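Local structure of uncharacterized protein (Thermoplasma acidophilum, 3M4R) at residues S15-D18 against E19-G23; P111-S114 against V115-L119; A121-Y125 against K126-H130; F166-A169 against K170-N174. The protein is of unknown function but binds zinc in its class II aldolase/adducin N-terminal domain, the part described here, and may be an oxidoreductase. All coordinates share one frame; numbering follows the deposited sequence. Where two conformers were deposited one is given.

The four contacts are local ones that follow each other along a single class II aldolase/adducin domain. Contact 1 opens helix 16-28, contact 2 leads into helix 117-121, contact 3 runs from the end of that helix into strand 127-131 of the mixed sheet, and contact 4 lies in helix 166-175. Contacts 1 and 4 lie on opposite sides of the chain's centre, their centres about 26 Å apart, while contact 3 is about 14 Å from contact 1 and about 12 and 13 Å from contacts 2 and 4, centre to centre, and touches all three. Contacts 2 and 3 share the zinc ion, through E116 and H130; contact 4 packs beside that site.

Contact 1 (S15-D18 against E19-G23); sequences SDID and EVVYG
S15 and E19 meet at the start of helix 16-28, where S15 takes the N-cap position. Its side chain supplies the capping bond: OG accepts the amide of D18, N to OG 3.1 Å with an N-H...O angle of 170°, close to straight. The carbonyl of the same serine receives E19 N at 3.1 Å, so S15 satisfies two amides of the opening turn, one with its hydroxyl and one with its backbone.

The backbone bonds that follow have the four-residue spacing of an alpha helix. V20 N reaches D16 O, V21 N lies 2.9 Å from I17 O, and Y22 N bonds D18 O.

Of the polar side chains, D16 and E19 turn their carboxylates elsewhere. D16 OD2 forms a salt bridge with K126 NZ and a hydrogen bond with T45 OG1, while E19 OE2 pairs with G197 N. Between the two, D16 OD1 and E19 OE1 stay 4.8 Å apart, and the lysine probably offsets part of this like-charge proximity.

Apolar contact comes from branched residues one turn apart: methyl I17 CG2 lies 4.1 Å from V21 CG2, the two side chains slanting across each other, and V20 and V21 also pack on F75. V20 holds CG1 between its backbone N and carbonyl carbon (chi1 80°), which brings that methyl to 3.3 Å from I17 O.

Contact 2 (P111-S114 against V115-L119); sequences PSPS and VETFL. With ZN (zinc ion), chain B.
S114 O accepts two donors from one residue, T117. The threonine hydroxyl OG1 gives the shorter bond, 2.6 Å to S114 O, lying in the carbonyl plane on a lone pair. The amide T117 N also bonds S114 O, at 3.1 Å, but it approaches from above that plane, 60° out of it. This second bond closes a type I beta turn from S114 to T117, and the hydroxyl reinforces it. T117 OG1 also packs against P113 CB at 3.7 Å.

Inside the turn, S114 OG bonds E116 N (3.0 Å, N-H...O 155°), because the hydroxyl is set anti to the backbone N of S114 (chi1 178°). The serine therefore fixes both amides that flank the E116 backbone, E116 N through its hydroxyl and T117 N through its carbonyl.

From this held backbone the E116 side chain extends away to the metal. OE1 and OE2 both bind the zinc ion, each at 2.3 Å, so the carboxylate is bidentate; OE1 additionally accepts from N40 ND2. A water 2.0 Å from the zinc ion and the residues H130, H132 and H188 complete the coordination, the three-histidine, one-glutamate zinc site of this class II aldolase domain.

Contact 3 (A121-Y125 against K126-H130); sequences AFLPY and KFVMH. With ZN (zinc ion), chain B.
Strand 127-131 of the mixed sheet is entered through a loop that folds back so that L123 and V128 touch. Their side chains cross at about a right angle, with L123 CD1 on V128 CG1 at 4.1 Å and L123 CB near V128 CG2 at 4.2 Å. V128 carries CG1 anti to its backbone N (chi1 177°), which directs CG1 to the leucine tip and leaves CG2 to meet both L123 CB and Y125 O, the latter at 4.0 Å.

The reversal itself is an inverse gamma turn centred on P124. Its closing bond, Y125 N to L123 O at 2.9 Å, is weak, but K44 NZ donates to both L123 O and Y125 O and so ties the two sides of the turn together, while K44 O accepts from K126 NZ.

From V128 onward the strand hydrogen-bonds through its backbone to the strands on both sides, V128 with S42 and M129 with T192, and it delivers H130 to the metal. H130 NE2 binds the zinc ion at 2.2 Å. The other ring nitrogen, H130 ND1, donates to L190 O. One nitrogen of the imidazole is thus on the metal and the other on a backbone carbonyl, which probably fixes the rotation of the ring and leaves NE2 to the metal.

Contact 4 (F166-A169 against K170-N174); sequences FTLA and KEVMN
V172 N to L168 O and M173 N to A169 O, both 2.9 Å, are the shortest sound polar bonds here, with N-H...O angles of 163° and 164°. K170 N to F166 O and E171 N to T167 O, each 3.0 Å, complete four successive bonds of four-residue spacing, the evidence for a regular alpha helix.

On one face of the helix K170 lies over the F166 ring. Its CG is 4.2 Å from the ring centroid and 28° off the normal, a CH-pi contact over the face, and K170 CD reaches F166 CE2 at 3.6 Å. The lysine chain is bent at its second and third torsions, and its ammonium end goes on to bond A87 O. The edge-to-face partner of the F166 ring is F118.

Elsewhere on the helix, L168 CD1 and V172 CG2 meet at 4.0 Å, their side chains slanting past each other. Both pack against L119 and L185, and L168 also touches the zinc ligand H188.

Helix 166-175 joins strand 156-159 to its parallel neighbour 182-185, so the arrangement is typical of the helix in a beta-alpha-beta crossover, here packed beside the zinc site.

Contact 1 (S15-D18 against E19-G23)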
loop_
_atom_site.group_PDB
_atom_site.type_symbol
_atom_site.label_atom_id
_atom_site.label_comp_id
_atom_site.label_asym_id
_atom_site.label_seq_id
_atom_site.Cartn_x
_atom_site.Cartn_y
_atom_site.Cartn_z
ATOM N N SER A 15 18.145 2.281 7.209
ATOM C CA SER A 15 17.229 3.397 6.972
ATOM C C SER A 15 15.823 2.890 6.667
ATOM O O SER A 15 15.630 1.725 6.301
ATOM C CB SER A 15 17.702 4.280 5.808
ATOM O OG SER A 15 17.456 3.688 4.537
ATOM N N ASP A 16 14.846 3.786 6.807
ATOM C CA ASP A 16 13.485 3.497 6.440
ATOM C C ASP A 16 13.357 3.072 4.987
ATOM O O ASP A 16 12.612 2.161 4.689
ATOM C CB ASP A 16 12.593 4.710 6.678
ATOM C CG ASP A 16 12.348 4.952 8.166
ATOM O OD1 ASP A 16 12.602 4.020 8.974
ATOM O OD2 ASP A 16 11.916 6.064 8.525
ATOM N N ILE A 17 14.062 3.744 4.090
ATOM C CA ILE A 17 13.988 3.353 2.682
ATOM C C ILE A 17 14.550 1.927 2.449
ATOM O O ILE A 17 13.977 1.138 1.693
ATOM C CB ILE A 17 14.612 4.433 1.767
ATOM C CG1 ILE A 17 13.648 5.653 1.681
ATOM C CG2 ILE A 17 14.862 3.874 0.359
ATOM C CD1 ILE A 17 14.292 6.994 1.120
ATOM N N ASP A 18 15.663 1.595 3.077
ATOM C CA ASP A 18 16.192 0.225 2.972
ATOM C C ASP A 18 15.148 -0.793 3.420
ATOM O O ASP A 18 14.994 -1.846 2.798
ATOM C CB ASP A 18 17.491 0.011 3.774
ATOM C CG ASP A 18 18.661 0.856 3.271
ATOM O OD1 ASP A 18 18.692 1.194 2.083
ATOM O OD2 ASP A 18 19.567 1.180 4.073
ATOM N N GLU A 19 14.433 -0.485 4.496
ATOM C CA GLU A 19 13.392 -1.401 4.998
ATOM C C GLU A 19 12.226 -1.593 4.010
ATOM O O GLU A 19 11.835 -2.708 3.741
ATOM C CB GLU A 19 12.851 -0.924 6.353
ATOM C CG GLU A 19 11.805 -1.880 6.968
ATOM C CD GLU A 19 11.601 -1.617 8.462
ATOM O OE1 GLU A 19 12.297 -0.761 8.995
ATOM O OE2 GLU A 19 10.729 -2.218 9.097
ATOM N N VAL A 20 11.686 -0.509 3.475
ATOM C CA VAL A 20 10.592 -0.584 2.499
ATOM C C VAL A 20 11.039 -1.268 1.211
ATOM O O VAL A 20 10.235 -1.985 0.618
ATOM C CB VAL A 20 9.938 0.820 2.172
ATOM C CG1 VAL A 20 10.761 1.665 1.166
ATOM C CG2 VAL A 20 8.475 0.607 1.672
ATOM N N VAL A 21 12.305 -1.065 0.795
ATOM C CA VAL A 21 12.846 -1.719 -0.424
ATOM C C VAL A 21 12.837 -3.237 -0.183
ATOM O O VAL A 21 12.396 -4.029 -1.025
ATOM C CB VAL A 21 14.287 -1.211 -0.790
ATOM C CG1 VAL A 21 15.041 -2.200 -1.717
ATOM C CG2 VAL A 21 14.243 0.231 -1.455
ATOM N N TYR A 22 13.312 -3.627 0.984
ATOM C CA TYR A 22 13.355 -5.029 1.350
ATOM C C TYR A 22 11.991 -5.689 1.282
ATOM O O TYR A 22 11.834 -6.715 0.646
ATOM C CB TYR A 22 13.965 -5.193 2.732
ATOM C CG TYR A 22 14.086 -6.632 3.109
ATOM C CD1 TYR A 22 15.017 -7.448 2.489
ATOM C CD2 TYR A 22 13.236 -7.193 4.065
ATOM C CE1 TYR A 22 15.123 -8.780 2.832
ATOM C CE2 TYR A 22 13.327 -8.500 4.403
ATOM C CZ TYR A 22 14.267 -9.302 3.782
ATOM O OH TYR A 22 14.343 -10.629 4.143
ATOM N N GLY A 23 10.996 -5.057 1.884
ATOM C CA GLY A 23 9.641 -5.573 1.860
ATOM C C GLY A 23 9.087 -5.668 0.449
ATOM O O GLY A 23 8.418 -6.624 0.113
#

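Contact 2 (P111-S114 against V115-L119)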
loop_
_atom_site.group_PDB
_atom_site.type_symbol
_atom_site.label_atom_id
_atom_site.label_comp_id
_atom_site.label_asym_id
_atom_site.label_seq_id
_atom_site.Cartn_x
_atom_site.Cartn_y
_atom_site.Cartn_z
ATOM N N PRO A 111 10.922 10.136 -10.409
ATOM C CA PRO A 111 9.862 9.515 -11.213
ATOM C C PRO A 111 8.465 9.707 -10.588
ATOM O O PRO A 111 8.334 9.828 -9.371
ATOM C CB PRO A 111 10.269 8.039 -11.268
ATOM C CG PRO A 111 11.764 8.013 -10.875
ATOM C CD PRO A 111 11.862 9.127 -9.871
ATOM N N SER A 112 7.441 9.782 -11.438
ATOM C CA SER A 112 6.056 9.967 -10.966
ATOM C C SER A 112 5.666 8.931 -9.907
ATOM O O SER A 112 5.970 7.764 -10.042
ATOM C CB SER A 112 5.079 9.895 -12.130
ATOM O OG SER A 112 5.259 10.986 -13.013
ATOM N N PRO A 113 4.981 9.369 -8.846
ATOM C CA PRO A 113 4.560 8.472 -7.797
ATOM C C PRO A 113 3.372 7.614 -8.261
ATOM O O PRO A 113 2.627 7.995 -9.176
ATOM C CB PRO A 113 4.145 9.427 -6.654
ATOM C CG PRO A 113 3.661 10.640 -7.373
ATOM C CD PRO A 113 4.552 10.769 -8.580
ATOM N N SER A 114 3.254 6.437 -7.659
ATOM C CA SER A 114 2.106 5.542 -7.869
ATOM C C SER A 114 0.796 6.318 -7.934
ATOM O O SER A 114 0.550 7.174 -7.086
ATOM C CB SER A 114 1.994 4.546 -6.695
ATOM O OG SER A 114 0.845 3.692 -6.844
ATOM N N VAL A 115 -0.028 6.012 -8.930
ATOM C CA VAL A 115 -1.431 6.518 -8.982
ATOM C C VAL A 115 -2.283 6.103 -7.753
ATOM O O VAL A 115 -3.345 6.706 -7.482
ATOM C CB VAL A 115 -2.157 6.173 -10.342
ATOM C CG1 VAL A 115 -1.390 6.772 -11.518
ATOM C CG2 VAL A 115 -2.338 4.631 -10.556
ATOM N N GLU A 116 -1.794 5.143 -6.955
ATOM C CA GLU A 116 -2.486 4.729 -5.720
ATOM C C GLU A 116 -1.928 5.333 -4.468
ATOM O O GLU A 116 -2.207 4.832 -3.368
ATOM C CB GLU A 116 -2.455 3.178 -5.608
ATOM C CG GLU A 116 -2.959 2.580 -6.903
ATOM C CD GLU A 116 -3.520 1.187 -6.783
ATOM O OE1 GLU A 116 -2.723 0.236 -7.062
ATOM O OE2 GLU A 116 -4.748 1.047 -6.469
ATOM N N THR A 117 -1.191 6.441 -4.601
ATOM C CA THR A 117 -0.507 7.029 -3.472
ATOM C C THR A 117 -1.421 7.379 -2.332
ATOM O O THR A 117 -1.018 7.284 -1.159
ATOM C CB THR A 117 0.334 8.290 -3.905
ATOM O OG1 THR A 117 1.427 7.854 -4.733
ATOM C CG2 THR A 117 0.861 9.010 -2.694
ATOM N N PHE A 118 -2.628 7.818 -2.635
ATOM C CA PHE A 118 -3.539 8.206 -1.554
ATOM C C PHE A 118 -4.005 7.038 -0.683
ATOM O O PHE A 118 -4.315 7.256 0.482
ATOM C CB PHE A 118 -4.723 8.979 -2.057
ATOM C CG PHE A 118 -4.367 10.391 -2.473
ATOM C CD1 PHE A 118 -4.016 11.321 -1.527
ATOM C CD2 PHE A 118 -4.302 10.741 -3.798
ATOM C CE1 PHE A 118 -3.663 12.616 -1.899
ATOM C CE2 PHE A 118 -3.966 12.054 -4.178
ATOM C CZ PHE A 118 -3.641 12.984 -3.215
ATOM N N LEU A 119 -3.961 5.795 -1.192
ATOM C CA LEU A 119 -4.242 4.631 -0.292
ATOM C C LEU A 119 -3.249 4.599 0.858
ATOM O O LEU A 119 -3.572 4.238 2.030
ATOM C CB LEU A 119 -4.169 3.286 -1.027
ATOM C CG LEU A 119 -5.089 3.039 -2.221
ATOM C CD1 LEU A 119 -4.835 1.643 -2.865
ATOM C CD2 LEU A 119 -6.562 3.211 -1.823
HETATM ZN ZN ZN B . -4.419 -1.233 -6.708
HETATM O O HOH W 1 -4.997 -0.767 -8.589
#

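Contact 3 (A121-Y125 against K126-H130)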
loop_
_atom_site.group_PDB
_atom_site.type_symbol
_atom_site.label_atom_id
_atom_site.label_comp_id
_atom_site.label_asym_id
_atom_site.label_seq_id
_atom_site.Cartn_x
_atom_site.Cartn_y
_atom_site.Cartn_z
ATOM N N ALA A 121 -1.153 7.297 1.866
ATOM C CA ALA A 121 -1.100 8.548 2.659
ATOM C C ALA A 121 -2.175 8.557 3.714
ATOM O O ALA A 121 -1.948 9.033 4.817
ATOM C CB ALA A 121 -1.240 9.829 1.738
ATOM N N PHE A 122 -3.338 8.011 3.369
ATOM C CA PHE A 122 -4.527 8.085 4.201
ATOM C C PHE A 122 -4.645 6.953 5.244
ATOM O O PHE A 122 -5.595 6.954 5.991
ATOM C CB PHE A 122 -5.789 8.052 3.362
ATOM C CG PHE A 122 -6.044 9.294 2.541
ATOM C CD1 PHE A 122 -5.380 10.484 2.771
ATOM C CD2 PHE A 122 -7.010 9.263 1.558
ATOM C CE1 PHE A 122 -5.676 11.598 2.007
ATOM C CE2 PHE A 122 -7.320 10.361 0.798
ATOM C CZ PHE A 122 -6.649 11.531 1.013
ATOM N N LEU A 123 -3.683 6.056 5.317
ATOM C CA LEU A 123 -3.661 5.042 6.385
ATOM C C LEU A 123 -2.554 5.401 7.368
ATOM O O LEU A 123 -1.379 5.579 6.968
ATOM C CB LEU A 123 -3.410 3.672 5.780
ATOM C CG LEU A 123 -4.614 3.062 5.054
ATOM C CD1 LEU A 123 -4.188 1.779 4.285
ATOM C CD2 LEU A 123 -5.703 2.785 6.046
ATOM N N PRO A 124 -2.908 5.538 8.666
ATOM C CA PRO A 124 -1.974 6.123 9.602
ATOM C C PRO A 124 -1.092 5.083 10.262
ATOM O O PRO A 124 -1.105 4.951 11.524
ATOM C CB PRO A 124 -2.910 6.750 10.655
ATOM C CG PRO A 124 -4.043 5.815 10.708
ATOM C CD PRO A 124 -4.257 5.437 9.250
ATOM N N TYR A 125 -0.384 4.338 9.433
ATOM C CA TYR A 125 0.654 3.437 9.852
ATOM C C TYR A 125 1.904 3.773 9.048
ATOM O O TYR A 125 1.839 4.240 7.885
ATOM C CB TYR A 125 0.245 1.980 9.596
ATOM C CG TYR A 125 -0.373 1.205 10.775
ATOM C CD1 TYR A 125 0.401 0.851 11.880
ATOM C CD2 TYR A 125 -1.705 0.771 10.741
ATOM C CE1 TYR A 125 -0.136 0.134 12.978
ATOM C CE2 TYR A 125 -2.265 0.011 11.805
ATOM C CZ TYR A 125 -1.471 -0.295 12.938
ATOM O OH TYR A 125 -1.977 -1.029 14.017
ATOM N N LYS A 126 3.058 3.585 9.672
ATOM C CA LYS A 126 4.321 3.930 9.031
ATOM C C LYS A 126 4.500 3.195 7.691
ATOM O O LYS A 126 4.883 3.819 6.684
ATOM C CB LYS A 126 5.489 3.675 9.979
ATOM C CG LYS A 126 6.824 4.168 9.521
ATOM C CD LYS A 126 7.856 4.017 10.613
ATOM C CE LYS A 126 9.266 4.319 10.075
ATOM N NZ LYS A 126 9.506 5.792 9.885
ATOM N N PHE A 127 4.266 1.892 7.680
ATOM C CA PHE A 127 4.433 1.078 6.464
ATOM C C PHE A 127 3.064 0.628 5.963
ATOM O O PHE A 127 2.222 0.221 6.734
ATOM C CB PHE A 127 5.290 -0.202 6.740
ATOM C CG PHE A 127 6.737 0.078 6.977
ATOM C CD1 PHE A 127 7.180 0.518 8.242
ATOM C CD2 PHE A 127 7.667 -0.093 5.958
ATOM C CE1 PHE A 127 8.512 0.780 8.473
ATOM C CE2 PHE A 127 9.032 0.195 6.194
ATOM C CZ PHE A 127 9.440 0.623 7.444
ATOM N N VAL A 128 2.863 0.677 4.650
ATOM C CA VAL A 128 1.651 0.217 4.006
ATOM C C VAL A 128 2.076 -0.584 2.773
ATOM O O VAL A 128 2.982 -0.188 2.016
ATOM C CB VAL A 128 0.776 1.399 3.553
ATOM C CG1 VAL A 128 -0.461 0.911 2.811
ATOM C CG2 VAL A 128 0.378 2.299 4.747
HETATM N N MSE A 129 1.380 -1.695 2.550
HETATM C CA MSE A 129 1.622 -2.552 1.400
HETATM C C MSE A 129 0.310 -2.863 0.707
HETATM O O MSE A 129 -0.687 -3.211 1.344
HETATM C CB MSE A 129 2.269 -3.843 1.881
HETATM C CG MSE A 129 3.655 -3.579 2.429
HETATM SE SE MSE A 129 4.444 -5.277 2.992
HETATM C CE MSE A 129 6.056 -4.455 3.668
ATOM N N HIS A 130 0.335 -2.756 -0.609
ATOM C CA HIS A 130 -0.819 -2.950 -1.460
ATOM C C HIS A 130 -0.443 -3.945 -2.563
ATOM O O HIS A 130 0.504 -3.692 -3.294
ATOM C CB HIS A 130 -1.206 -1.635 -2.123
ATOM C CG HIS A 130 -2.392 -1.745 -3.011
ATOM N ND1 HIS A 130 -3.451 -2.590 -2.730
ATOM C CD2 HIS A 130 -2.677 -1.155 -4.198
ATOM C CE1 HIS A 130 -4.344 -2.481 -3.701
ATOM N NE2 HIS A 130 -3.883 -1.646 -4.613
HETATM ZN ZN ZN B . -4.419 -1.233 -6.708
HETATM O O HOH W 1 -4.997 -0.767 -8.589
#

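Contact 4 (F166-A169 against K170-N174)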
loop_
_atom_site.group_PDB
_atom_site.type_symbol
_atom_site.label_atom_id
_atom_site.label_comp_id
_atom_site.label_asym_id
_atom_site.label_seq_id
_atom_site.Cartn_x
_atom_site.Cartn_y
_atom_site.Cartn_z
ATOM N N PHE A 166 -9.462 8.197 -6.305
ATOM C CA PHE A 166 -9.570 9.033 -5.130
ATOM C C PHE A 166 -10.725 8.658 -4.199
ATOM O O PHE A 166 -10.550 8.583 -2.963
ATOM C CB PHE A 166 -9.623 10.517 -5.551
ATOM C CG PHE A 166 -9.440 11.461 -4.404
ATOM C CD1 PHE A 166 -8.217 11.608 -3.813
ATOM C CD2 PHE A 166 -10.520 12.135 -3.859
ATOM C CE1 PHE A 166 -8.070 12.469 -2.721
ATOM C CE2 PHE A 166 -10.361 12.975 -2.778
ATOM C CZ PHE A 166 -9.146 13.135 -2.218
ATOM N N THR A 167 -11.887 8.363 -4.747
ATOM C CA THR A 167 -12.991 7.849 -3.904
ATOM C C THR A 167 -12.623 6.575 -3.138
ATOM O O THR A 167 -12.959 6.443 -1.943
ATOM C CB THR A 167 -14.290 7.703 -4.694
ATOM O OG1 THR A 167 -14.563 8.965 -5.306
ATOM C CG2 THR A 167 -15.484 7.369 -3.758
ATOM N N LEU A 168 -11.875 5.673 -3.779
ATOM C CA LEU A 168 -11.460 4.467 -3.125
ATOM C C LEU A 168 -10.626 4.852 -1.914
ATOM O O LEU A 168 -10.899 4.370 -0.813
ATOM C CB LEU A 168 -10.680 3.557 -4.094
ATOM C CG LEU A 168 -9.962 2.385 -3.418
ATOM C CD1 LEU A 168 -11.022 1.478 -2.754
ATOM C CD2 LEU A 168 -9.077 1.573 -4.426
ATOM N N ALA A 169 -9.663 5.786 -2.098
ATOM C CA ALA A 169 -8.783 6.172 -1.024
ATOM C C ALA A 169 -9.528 6.783 0.134
ATOM O O ALA A 169 -9.201 6.488 1.277
ATOM C CB ALA A 169 -7.606 7.115 -1.520
ATOM N N LYS A 170 -10.521 7.602 -0.149
ATOM C CA LYS A 170 -11.394 8.174 0.892
ATOM C C LYS A 170 -12.189 7.123 1.712
ATOM O O LYS A 170 -12.338 7.218 2.933
ATOM C CB LYS A 170 -12.392 9.092 0.197
ATOM C CG LYS A 170 -11.691 10.263 -0.522
ATOM C CD LYS A 170 -12.088 11.588 0.004
ATOM C CE LYS A 170 -11.802 11.790 1.489
ATOM N NZ LYS A 170 -12.646 12.940 1.875
ATOM N N GLU A 171 -12.691 6.114 1.027
ATOM C CA GLU A 171 -13.393 4.997 1.697
ATOM C C GLU A 171 -12.452 4.170 2.539
ATOM O O GLU A 171 -12.809 3.732 3.638
ATOM C CB GLU A 171 -13.983 4.086 0.662
ATOM C CG GLU A 171 -15.227 4.622 0.064
ATOM C CD GLU A 171 -16.364 4.714 1.080
ATOM O OE1 GLU A 171 -16.722 3.694 1.715
ATOM O OE2 GLU A 171 -16.875 5.833 1.242
ATOM N N VAL A 172 -11.253 3.943 2.004
ATOM C CA VAL A 172 -10.235 3.245 2.732
ATOM C C VAL A 172 -9.919 4.028 4.008
ATOM O O VAL A 172 -9.898 3.462 5.109
ATOM C CB VAL A 172 -8.994 3.029 1.864
ATOM C CG1 VAL A 172 -7.833 2.680 2.696
ATOM C CG2 VAL A 172 -9.283 2.006 0.795
HETATM N N MSE A 173 -9.693 5.328 3.853
HETATM C CA MSE A 173 -9.431 6.176 4.980
HETATM C C MSE A 173 -10.511 6.021 6.039
HETATM O O MSE A 173 -10.206 5.864 7.210
HETATM C CB MSE A 173 -9.395 7.648 4.546
HETATM C CG MSE A 173 -8.982 8.585 5.648
HETATM SE SE MSE A 173 -8.834 10.432 4.983
HETATM C CE MSE A 173 -10.684 10.945 5.122
ATOM N N ASN A 174 -11.766 6.102 5.622
ATOM C CA ASN A 174 -12.883 6.107 6.559
ATOM C C ASN A 174 -13.198 4.729 7.178
ATOM O O ASN A 174 -13.738 4.680 8.269
ATOM C CB ASN A 174 -14.137 6.665 5.895
ATOM C CG ASN A 174 -13.992 8.145 5.487
ATOM O OD1 ASN A 174 -13.289 8.955 6.145
ATOM N ND2 ASN A 174 -14.667 8.507 4.393
#